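Long-range contact in cellulase (Bacteroides salanitronis, PDB 6WQY), which probably hydrolyses internal beta-1,4-glucosidic bonds of cellulose, as a family 5 endoglucanase domain of a longer polysaccharide-degrading protein: residues N56-A70 and A358-N370. Sequence-based numbering, arbitrary orientation.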
ATOM      1  N   ASN A  56       5.197 -18.336  -1.511  1.00  9.72           N
ATOM      2  CA  ASN A  56       5.864 -18.049  -0.248  1.00  9.94           C
ATOM      3  C   ASN A  56       5.471 -19.055   0.820  1.00  9.87           C
ATOM      4  O   ASN A  56       4.323 -19.492   0.882  1.00 11.27           O
ATOM      5  CB  ASN A  56       5.508 -16.648   0.243  1.00  9.99           C
ATOM      6  CG  ASN A  56       6.111 -15.586  -0.619  1.00 10.19           C
ATOM      7  OD1 ASN A  56       7.331 -15.557  -0.791  1.00 11.59           O
ATOM      8  ND2 ASN A  56       5.286 -14.738  -1.202  1.00 10.02           N
ATOM      9  N   ALA A  57       6.432 -19.423   1.659  1.00  9.81           N
ATOM     10  CA  ALA A  57       6.134 -20.095   2.914  1.00 10.01           C
ATOM     11  C   ALA A  57       5.621 -19.065   3.917  1.00  9.29           C
ATOM     12  O   ALA A  57       5.698 -17.855   3.697  1.00  9.90           O
ATOM     13  CB  ALA A  57       7.365 -20.829   3.437  1.00 12.22           C
ATOM     14  N   ALA A  58       5.085 -19.557   5.030  1.00 10.57           N
ATOM     15  CA  ALA A  58       4.445 -18.689   6.007  1.00 10.83           C
ATOM     16  C   ALA A  58       5.418 -17.672   6.583  1.00 10.27           C
ATOM     17  O   ALA A  58       6.565 -17.984   6.909  1.00 11.32           O
ATOM     18  CB  ALA A  58       3.851 -19.533   7.131  1.00 12.78           C
ATOM     19  N   ALA A  59       4.939 -16.439   6.738  1.00  9.87           N
ATOM     20  CA  ALA A  59       5.747 -15.362   7.304  1.00 10.23           C
ATOM     21  C   ALA A  59       6.024 -15.618   8.779  1.00 10.25           C
ATOM     22  O   ALA A  59       5.228 -16.253   9.479  1.00 10.79           O
ATOM     23  CB  ALA A  59       5.039 -14.021   7.124  1.00 10.99           C
ATOM     24  N   THR A  60       7.154 -15.082   9.260  1.00 10.77           N
ATOM     25  CA  THR A  60       7.653 -15.366  10.596  1.00 11.70           C
ATOM     26  C   THR A  60       8.185 -14.101  11.262  1.00 10.29           C
ATOM     27  O   THR A  60       8.474 -13.097  10.608  1.00 10.98           O
ATOM     28  CB  THR A  60       8.838 -16.331  10.512  1.00 12.77           C
ATOM     29  OG1 THR A  60       9.855 -15.683   9.719  1.00 12.99           O
ATOM     30  CG2 THR A  60       8.436 -17.656   9.892  1.00 13.65           C
ATOM     31  N   GLN A  61       8.373 -14.196  12.582  1.00 11.42           N
ATOM     32  CA  GLN A  61       9.085 -13.145  13.300  1.00 11.18           C
ATOM     33  C   GLN A  61      10.468 -12.916  12.709  1.00 11.07           C
ATOM     34  O   GLN A  61      10.945 -11.779  12.646  1.00 12.15           O
ATOM     35  CB  GLN A  61       9.201 -13.503  14.782  1.00 12.48           C
ATOM     36  CG  GLN A  61       9.829 -12.410  15.620  1.00 12.53           C
ATOM     37  CD  GLN A  61       8.937 -11.196  15.696  1.00 11.74           C
ATOM     38  OE1 GLN A  61       7.836 -11.258  16.232  1.00 13.37           O
ATOM     39  NE2 GLN A  61       9.372 -10.104  15.098  1.00 12.43           N
ATOM     40  N   ALA A  62      11.137 -13.987  12.280  1.00 11.68           N
ATOM     41  CA  ALA A  62      12.481 -13.852  11.737  1.00 12.29           C
ATOM     42  C   ALA A  62      12.510 -12.900  10.548  1.00 11.29           C
ATOM     43  O   ALA A  62      13.465 -12.134  10.379  1.00 12.01           O
ATOM     44  CB  ALA A  62      13.047 -15.215  11.345  1.00 13.02           C
ATOM     45  N   LEU A  63      11.484 -12.936   9.700  1.00 10.83           N
ATOM     46  CA  LEU A  63      11.416 -11.991   8.586  1.00 10.64           C
ATOM     47  C   LEU A  63      11.365 -10.558   9.097  1.00  9.94           C
ATOM     48  O   LEU A  63      12.097  -9.688   8.621  1.00 10.58           O
ATOM     49  CB  LEU A  63      10.196 -12.273   7.706  1.00 10.40           C
ATOM     50  CG  LEU A  63       9.900 -11.170   6.682  1.00 10.24           C
ATOM     51  CD1 LEU A  63      10.997 -11.051   5.626  1.00 10.32           C
ATOM     52  CD2 LEU A  63       8.536 -11.374   6.066  1.00 11.16           C
ATOM     53  N   PHE A  64      10.474 -10.282  10.046  1.00 10.24           N
ATOM     54  CA  PHE A  64      10.298  -8.912  10.519  1.00 10.58           C
ATOM     55  C   PHE A  64      11.527  -8.412  11.251  1.00 10.93           C
ATOM     56  O   PHE A  64      11.893  -7.240  11.113  1.00 10.63           O
ATOM     57  CB  PHE A  64       9.000  -8.809  11.317  1.00 10.10           C
ATOM     58  CG  PHE A  64       7.785  -8.815  10.433  1.00  9.58           C
ATOM     59  CD1 PHE A  64       7.281  -9.994   9.917  1.00 10.60           C
ATOM     60  CD2 PHE A  64       7.173  -7.625  10.084  1.00 11.41           C
ATOM     61  CE1 PHE A  64       6.184  -9.977   9.069  1.00 10.87           C
ATOM     62  CE2 PHE A  64       6.076  -7.599   9.263  1.00 12.43           C
ATOM     63  CZ  PHE A  64       5.581  -8.775   8.747  1.00 12.11           C
ATOM     64  N   ASP A  65      12.205  -9.288  11.991  1.00 10.90           N
ATOM     65  CA  ASP A  65      13.465  -8.901  12.605  1.00 11.40           C
ATOM     66  C   ASP A  65      14.479  -8.512  11.540  1.00 11.43           C
ATOM     67  O   ASP A  65      15.226  -7.538  11.697  1.00 12.26           O
ATOM     68  CB  ASP A  65      14.009 -10.067  13.425  1.00 12.34           C
ATOM     69  CG  ASP A  65      13.217 -10.353  14.683  1.00 13.68           C
ATOM     70  OD1 ASP A  65      12.343  -9.558  15.075  1.00 14.39           O
ATOM     71  OD2 ASP A  65      13.492 -11.405  15.308  1.00 17.81           O
ATOM     72  N   ALA A  66      14.511  -9.271  10.436  1.00 11.05           N
ATOM     73  CA  ALA A  66      15.429  -8.975   9.348  1.00 11.94           C
ATOM     74  C   ALA A  66      15.083  -7.650   8.682  1.00 10.44           C
ATOM     75  O   ALA A  66      15.988  -6.884   8.321  1.00 11.59           O
ATOM     76  CB  ALA A  66      15.432 -10.117   8.331  1.00 12.05           C
ATOM     77  N   LEU A  67      13.792  -7.355   8.501  1.00 10.38           N
ATOM     78  CA  LEU A  67      13.402  -6.078   7.900  1.00 10.83           C
ATOM     79  C   LEU A  67      13.883  -4.912   8.758  1.00 10.70           C
ATOM     80  O   LEU A  67      14.404  -3.915   8.246  1.00 11.10           O
ATOM     81  CB  LEU A  67      11.886  -6.021   7.750  1.00 10.33           C
ATOM     82  CG  LEU A  67      11.293  -6.998   6.741  1.00 10.87           C
ATOM     83  CD1 LEU A  67       9.788  -7.038   6.856  1.00 12.00           C
ATOM     84  CD2 LEU A  67      11.695  -6.642   5.325  1.00 15.47           C
ATOM     85  N   ALA A  68      13.680  -5.008  10.075  1.00 11.31           N
ATOM     86  CA  ALA A  68      14.122  -3.953  10.977  1.00 12.10           C
ATOM     87  C   ALA A  68      15.639  -3.843  10.973  1.00 11.37           C
ATOM     88  O   ALA A  68      16.190  -2.733  10.919  1.00 12.85           O
ATOM     89  CB  ALA A  68      13.596  -4.218  12.387  1.00 12.98           C
ATOM     90  N   ASN A  69      16.336  -4.974  10.999  1.00 12.04           N
ATOM     91  CA  ASN A  69      17.795  -4.919  10.975  1.00 13.23           C
ATOM     92  C   ASN A  69      18.315  -4.292   9.691  1.00 12.58           C
ATOM     93  O   ASN A  69      19.363  -3.641   9.701  1.00 14.03           O
ATOM     94  CB  ASN A  69      18.384  -6.322  11.143  1.00 14.19           C
ATOM     95  CG  ASN A  69      18.204  -6.865  12.543  1.00 29.52           C
ATOM     96  OD1 ASN A  69      17.968  -6.113  13.489  1.00 31.95           O
ATOM     97  ND2 ASN A  69      18.328  -8.180  12.686  1.00 35.64           N
ATOM     98  N   ALA A  70      17.607  -4.492   8.585  1.00 11.98           N
ATOM     99  CA  ALA A  70      17.996  -3.927   7.300  1.00 12.14           C
ATOM    100  C   ALA A  70      17.704  -2.436   7.194  1.00 12.20           C
ATOM    101  O   ALA A  70      18.174  -1.799   6.243  1.00 13.68           O
ATOM    102  CB  ALA A  70      17.280  -4.660   6.159  1.00 13.02           C
ATOM    103  N   ALA A 358      11.554 -10.028  -5.241  1.00 10.60           N
ATOM    104  CA  ALA A 358      11.929 -10.437  -3.893  1.00 11.32           C
ATOM    105  C   ALA A 358      13.253  -9.826  -3.452  1.00  9.96           C
ATOM    106  O   ALA A 358      14.259  -9.900  -4.175  1.00 11.76           O
ATOM    107  CB  ALA A 358      12.055 -11.962  -3.847  1.00 13.19           C
ATOM    108  N   LEU A 359      13.265  -9.293  -2.244  1.00 10.35           N
ATOM    109  CA  LEU A 359      14.481  -8.902  -1.538  1.00 10.53           C
ATOM    110  C   LEU A 359      14.801  -9.843  -0.390  1.00 10.12           C
ATOM    111  O   LEU A 359      15.984 -10.038  -0.079  1.00 10.46           O
ATOM    112  CB  LEU A 359      14.355  -7.478  -0.992  1.00 11.09           C
ATOM    113  CG  LEU A 359      14.034  -6.398  -2.021  1.00 11.87           C
ATOM    114  CD1 LEU A 359      13.886  -5.037  -1.328  1.00 13.18           C
ATOM    115  CD2 LEU A 359      15.067  -6.321  -3.124  1.00 14.59           C
ATOM    116  N   PHE A 360      13.776 -10.430   0.236  1.00 10.68           N
ATOM    117  CA  PHE A 360      13.953 -11.355   1.340  1.00 10.69           C
ATOM    118  C   PHE A 360      13.139 -12.618   1.087  1.00  9.92           C
ATOM    119  O   PHE A 360      12.043 -12.562   0.506  1.00 10.97           O
ATOM    120  CB  PHE A 360      13.405 -10.783   2.664  1.00 11.18           C
ATOM    121  CG  PHE A 360      14.054  -9.507   3.101  1.00 10.72           C
ATOM    122  CD1 PHE A 360      13.586  -8.293   2.639  1.00 11.46           C
ATOM    123  CD2 PHE A 360      15.117  -9.518   3.975  1.00 11.92           C
ATOM    124  CE1 PHE A 360      14.179  -7.109   3.030  1.00 12.14           C
ATOM    125  CE2 PHE A 360      15.713  -8.336   4.378  1.00 11.99           C
ATOM    126  CZ  PHE A 360      15.235  -7.130   3.904  1.00 12.15           C
ATOM    127  N   ASN A 361      13.642 -13.749   1.571  1.00 10.10           N
ATOM    128  CA  ASN A 361      12.782 -14.913   1.754  1.00  9.85           C
ATOM    129  C   ASN A 361      11.787 -14.581   2.868  1.00 10.00           C
ATOM    130  O   ASN A 361      12.184 -14.177   3.968  1.00 10.19           O
ATOM    131  CB  ASN A 361      13.630 -16.137   2.104  1.00 11.22           C
ATOM    132  CG  ASN A 361      12.804 -17.396   2.219  1.00 10.92           C
ATOM    133  OD1 ASN A 361      11.990 -17.523   3.136  1.00 12.35           O
ATOM    134  ND2 ASN A 361      12.997 -18.327   1.305  1.00 14.62           N
ATOM    135  N   HIS A 362      10.478 -14.713   2.581  1.00  9.54           N
ATOM    136  CA  HIS A 362       9.456 -14.250   3.503  1.00  9.64           C
ATOM    137  C   HIS A 362       9.335 -15.111   4.754  1.00  9.66           C
ATOM    138  O   HIS A 362       8.670 -14.693   5.708  1.00 10.22           O
ATOM    139  CB  HIS A 362       8.095 -14.176   2.807  1.00  9.35           C
ATOM    140  CG  HIS A 362       7.973 -13.073   1.804  1.00  8.56           C
ATOM    141  ND1 HIS A 362       6.739 -12.682   1.324  1.00  9.02           N
ATOM    142  CD2 HIS A 362       8.885 -12.277   1.190  1.00  9.48           C
ATOM    143  CE1 HIS A 362       6.892 -11.702   0.452  1.00  9.48           C
ATOM    144  NE2 HIS A 362       8.185 -11.436   0.352  1.00  9.15           N
ATOM    145  N   ALA A 363       9.952 -16.287   4.771  1.00 10.32           N
ATOM    146  CA  ALA A 363       9.911 -17.155   5.935  1.00 11.92           C
ATOM    147  C   ALA A 363      11.210 -17.167   6.723  1.00 12.41           C
ATOM    148  O   ALA A 363      11.179 -17.193   7.960  1.00 14.22           O
ATOM    149  CB  ALA A 363       9.572 -18.589   5.511  1.00 13.11           C
ATOM    150  N   THR A 364      12.370 -17.167   6.062  1.00 11.70           N
ATOM    151  CA  THR A 364      13.631 -17.181   6.802  1.00 12.06           C
ATOM    152  C   THR A 364      14.157 -15.784   7.090  1.00 12.21           C
ATOM    153  O   THR A 364      14.987 -15.622   7.987  1.00 13.14           O
ATOM    154  CB  THR A 364      14.722 -17.926   6.021  1.00 12.43           C
ATOM    155  OG1 THR A 364      15.010 -17.184   4.835  1.00 12.41           O
ATOM    156  CG2 THR A 364      14.286 -19.335   5.666  1.00 15.17           C
ATOM    157  N   GLY A 365      13.726 -14.784   6.340  1.00 11.00           N
ATOM    158  CA  GLY A 365      14.258 -13.450   6.477  1.00 12.05           C
ATOM    159  C   GLY A 365      15.601 -13.219   5.822  1.00 10.76           C
ATOM    160  O   GLY A 365      16.135 -12.105   5.911  1.00 12.46           O
ATOM    161  N   GLU A 366      16.160 -14.223   5.148  1.00 11.18           N
ATOM    162  CA  GLU A 366      17.438 -14.040   4.488  1.00 11.25           C
ATOM    163  C   GLU A 366      17.294 -13.133   3.281  1.00 10.51           C
ATOM    164  O   GLU A 366      16.326 -13.222   2.519  1.00 11.05           O
ATOM    165  CB  GLU A 366      17.999 -15.382   4.033  1.00 12.41           C
ATOM    166  CG  GLU A 366      18.397 -16.287   5.179  1.00 14.34           C
ATOM    167  CD  GLU A 366      19.655 -15.827   5.895  1.00 16.85           C
ATOM    168  OE1 GLU A 366      20.418 -15.015   5.332  1.00 19.68           O
ATOM    169  OE2 GLU A 366      19.891 -16.292   7.032  1.00 23.84           O
ATOM    170  N   MET A 367      18.279 -12.260   3.088  1.00 11.20           N
ATOM    171  CA  MET A 367      18.345 -11.459   1.877  1.00 11.46           C
ATOM    172  C   MET A 367      18.678 -12.345   0.684  1.00 11.31           C
ATOM    173  O   MET A 367      19.479 -13.274   0.787  1.00 12.72           O
ATOM    174  CB  MET A 367      19.409 -10.372   2.016  1.00 11.98           C
ATOM    175  CG  MET A 367      18.982  -9.214   2.884  1.00 12.51           C
ATOM    176  SD  MET A 367      20.274  -7.973   2.955  1.00 14.28           S
ATOM    177  CE  MET A 367      19.625  -6.912   4.234  1.00 15.83           C
ATOM    178  N   LEU A 368      18.068 -12.032  -0.452  1.00 11.05           N
ATOM    179  CA  LEU A 368      18.274 -12.773  -1.685  1.00 11.01           C
ATOM    180  C   LEU A 368      19.096 -11.958  -2.675  1.00 10.53           C
ATOM    181  O   LEU A 368      18.873 -10.755  -2.839  1.00 10.60           O
ATOM    182  CB  LEU A 368      16.939 -13.140  -2.325  1.00 12.04           C
ATOM    183  CG  LEU A 368      16.007 -13.972  -1.443  1.00 12.20           C
ATOM    184  CD1 LEU A 368      14.699 -14.275  -2.173  1.00 14.54           C
ATOM    185  CD2 LEU A 368      16.676 -15.249  -0.999  1.00 14.07           C
ATOM    186  N   ASN A 369      20.025 -12.620  -3.360  1.00 11.19           N
ATOM    187  CA  ASN A 369      20.794 -12.012  -4.451  1.00 11.47           C
ATOM    188  C   ASN A 369      21.412 -10.709  -3.952  1.00 11.55           C
ATOM    189  O   ASN A 369      22.043 -10.710  -2.883  1.00 13.18           O
ATOM    190  CB  ASN A 369      19.893 -11.902  -5.675  1.00 11.89           C
ATOM    191  CG  ASN A 369      19.330 -13.245  -6.093  1.00 11.39           C
ATOM    192  OD1 ASN A 369      19.987 -14.268  -5.937  1.00 12.64           O
ATOM    193  ND2 ASN A 369      18.113 -13.246  -6.599  1.00 13.87           N
ATOM    194  N   ASN A 370      21.291  -9.610  -4.694  1.00 11.52           N
ATOM    195  CA  ASN A 370      21.901  -8.330  -4.359  1.00 11.93           C
ATOM    196  C   ASN A 370      20.961  -7.427  -3.576  1.00 11.43           C
ATOM    197  O   ASN A 370      21.047  -6.194  -3.688  1.00 12.15           O
ATOM    198  CB  ASN A 370      22.366  -7.623  -5.636  1.00 12.55           C
ATOM    199  CG  ASN A 370      21.214  -7.283  -6.557  1.00 11.25           C
ATOM    200  OD1 ASN A 370      20.235  -8.034  -6.636  1.00 12.36           O
ATOM    201  ND2 ASN A 370      21.297  -6.147  -7.238  1.00 12.48           N
TER
HETATM  202  O   HOH W   1       9.754 -16.166   0.241  1.00 12.07           O
HETATM  203  O   HOH W   2       9.250 -18.650   1.350  1.00 14.80           O
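The two backbones come closest at L63 and G365, whose CA atoms lie 3.8 Å apart. The contact belongs to a TIM barrel of glycosyl hydrolase family 5. It joins the helix between the first and second barrel strands, 34-37 and 74-77, to the loop that follows the eighth strand, 342-346. G365 has a positive phi, and a CB there would clash with A62 O.

T60 is the N-cap of helix 61-70. Its OG1 donates to A363 O over 2.7 Å, from above the carbonyl plane, and accepts from L63 N. A chi1 of 60° sets OG1 between the backbone N and the carbonyl carbon, where it meets both partners. A valine here would probably leave A363 O without this donor and the L63 amide without its side-chain cap.

N56 lays its amide over one face of the H362 ring, the two planes 10° apart, with OD1 3.6 Å from H362 CG. Water 1 donates to N56 OD1 and accepts from H362 N. Both groups are also held from outside: N56 ND2 bonds to N39 O, while H362 ND1 and NE2 bond to Q40 and D346. These bonds probably fix the stack in its orientation. H362 O is buried without a hydrogen-bond partner; A59 CA offers a CA-H...O contact at 3.4 Å, and L63 CD2 packs against it.

Farther along the helix the contact is apolar. L63 CD1 touches F360 CB at 3.8 Å. A70 CB meets the F360 ring at its edge and also touches the methyl of M367. L67 CD2 sits over a face of the F360 ring, 3.9 Å from its centroid.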